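Local coordinates for nuclear fusion protein BIK1 (Saccharomyces cerevisiae, PDB 6FC6), which binds microtubules and is required for nuclear fusion, chromosome disjunction and nuclear segregation during mitosis, at residues T61-P64 with Q65-L68. Numbering follows the deposited sequence.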
ATOM      1  N   THR A  61       1.444  -1.583  10.425  1.00 21.68           N
ATOM      2  CA  THR A  61       2.442  -2.527   9.855  1.00 22.53           C
ATOM      3  C   THR A  61       2.898  -3.478  10.986  1.00 21.27           C
ATOM      4  O   THR A  61       2.920  -3.096  12.174  1.00 20.06           O
ATOM      5  CB  THR A  61       3.660  -1.811   9.264  1.00 19.70           C
ATOM      6  OG1 THR A  61       4.366  -1.170  10.321  1.00 21.77           O
ATOM      7  CG2 THR A  61       3.253  -0.827   8.272  1.00 21.33           C
ATOM      8  N   GLU A  62       3.299  -4.653  10.592  1.00 19.93           N
ATOM      9  CA  GLU A  62       3.819  -5.648  11.513  1.00 23.04           C
ATOM     10  C   GLU A  62       5.177  -5.235  12.097  1.00 21.82           C
ATOM     11  O   GLU A  62       5.433  -5.443  13.263  1.00 21.91           O
ATOM     12  CB  GLU A  62       3.944  -6.974  10.747  1.00 29.66           C
ATOM     13  CG  GLU A  62       3.939  -8.226  11.626  1.00 46.97           C
ATOM     14  CD  GLU A  62       2.642  -8.297  12.493  1.00 48.86           C
ATOM     15  OE1 GLU A  62       1.571  -7.879  11.990  1.00 54.06           O
ATOM     16  OE2 GLU A  62       2.705  -8.649  13.688  1.00 62.76           O
ATOM     17  N   TYR A  63       6.016  -4.635  11.277  1.00 19.08           N
ATOM     18  CA  TYR A  63       7.355  -4.209  11.631  1.00 20.12           C
ATOM     19  C   TYR A  63       7.644  -2.750  11.310  1.00 19.53           C
ATOM     20  O   TYR A  63       6.907  -2.146  10.549  1.00 20.03           O
ATOM     21  CB  TYR A  63       8.426  -5.119  10.953  1.00 19.89           C
ATOM     22  CG  TYR A  63       8.153  -6.599  11.206  1.00 20.80           C
ATOM     23  CD1 TYR A  63       8.335  -7.147  12.488  1.00 21.36           C
ATOM     24  CD2 TYR A  63       7.665  -7.401  10.188  1.00 22.54           C
ATOM     25  CE1 TYR A  63       8.112  -8.485  12.735  1.00 22.89           C
ATOM     26  CE2 TYR A  63       7.394  -8.768  10.396  1.00 22.76           C
ATOM     27  CZ  TYR A  63       7.600  -9.284  11.675  1.00 24.43           C
ATOM     28  OH  TYR A  63       7.328 -10.564  11.898  1.00 31.90           O
ATOM     29  N   PRO A  64       8.679  -2.176  11.927  1.00 20.58           N
ATOM     30  CA  PRO A  64       8.880  -0.710  11.822  1.00 20.21           C
ATOM     31  C   PRO A  64       9.128  -0.185  10.452  1.00 20.17           C
ATOM     32  O   PRO A  64       8.806   0.962  10.205  1.00 19.70           O
ATOM     33  CB  PRO A  64      10.095  -0.419  12.727  1.00 21.63           C
ATOM     34  CG  PRO A  64      10.100  -1.579  13.725  1.00 22.78           C
ATOM     35  CD  PRO A  64       9.660  -2.780  12.869  1.00 20.59           C
ATOM     36  N   GLN A  65       9.664  -1.004   9.552  1.00 20.22           N
ATOM     37  CA  GLN A  65       9.843  -0.617   8.172  1.00 21.22           C
ATOM     38  C   GLN A  65       9.211  -1.517   7.167  1.00 20.37           C
ATOM     39  O   GLN A  65       9.708  -1.614   6.022  1.00 20.45           O
ATOM     40  CB  GLN A  65      11.361  -0.390   7.854  1.00 24.07           C
ATOM     41  CG  GLN A  65      11.892   0.951   8.427  1.00 30.91           C
ATOM     42  CD  GLN A  65      12.393   0.848   9.867  1.00 41.44           C
ATOM     43  OE1 GLN A  65      12.144   1.727  10.737  1.00 45.96           O
ATOM     44  NE2 GLN A  65      13.132  -0.211  10.138  1.00 46.05           N
ATOM     45  N   SER A  66       8.118  -2.194   7.515  1.00 18.03           N
ATOM     46  CA  SER A  66       7.491  -3.073   6.559  1.00 18.47           C
ATOM     47  C   SER A  66       6.418  -2.405   5.728  1.00 19.70           C
ATOM     48  O   SER A  66       5.848  -3.033   4.837  1.00 19.66           O
ATOM     49  CB  SER A  66       6.912  -4.330   7.236  1.00 20.90           C
ATOM     50  OG  SER A  66       5.864  -4.019   8.120  1.00 20.29           O
ATOM     51  N   GLY A  67       6.130  -1.151   6.020  1.00 18.01           N
ATOM     52  CA  GLY A  67       5.091  -0.464   5.262  1.00 18.46           C
ATOM     53  C   GLY A  67       5.657   0.277   4.076  1.00 18.29           C
ATOM     54  O   GLY A  67       6.814   0.731   4.112  1.00 17.93           O
ATOM     55  N   LEU A  68       4.867   0.349   3.002  1.00 17.78           N
ATOM     56  CA  LEU A  68       5.297   1.088   1.790  1.00 17.09           C
ATOM     57  C   LEU A  68       4.088   1.694   1.050  1.00 18.17           C
ATOM     58  O   LEU A  68       3.029   1.046   0.956  1.00 19.16           O
ATOM     59  CB  LEU A  68       5.993   0.120   0.860  1.00 18.68           C
ATOM     60  CG  LEU A  68       6.655   0.694  -0.387  1.00 22.06           C
ATOM     61  CD1 LEU A  68       7.884   1.537   0.035  1.00 25.84           C
ATOM     62  CD2 LEU A  68       7.056  -0.428  -1.324  1.00 22.86           C
TER
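The Y63 ring has CB of S66 at its edge, near the ring plane. CG of E62 sits over one face, 3.7 Å from the ring plane and nearer its border than its centre. The Y63 carbonyl oxygen accepts two bonds, from opposite faces of its plane. OG1 of T61 gives the shorter, 2.7 Å to O of Y63, tilted 34° from the plane. The S66 N-H gives the other, nearly straight but high above the plane, with N 3.3 Å from O of Y63. OG of S66 lies between its own N and carbonyl carbon (chi1 65°), which folds it back to accept the Y63 N-H, N to OG 3.2 Å. D41 also hydrogen-bonds this buried hydroxyl. CB of T61 packs 3.3 Å from OG of S66, and CG2 of T61 lies 3.5 Å from CA of G67. With an alanine in place of T61, the Y63 carbonyl would probably keep just the S66 bond of these two, and a gap is likely to open beside G67. Y63 to S66 form a type I beta turn, which the S66 N-H bond closes. In this CAP-Gly domain the turn leads into strand 67-71, an outer strand of the antiparallel sheet, where L68 packs on the bound Bim1 peptide.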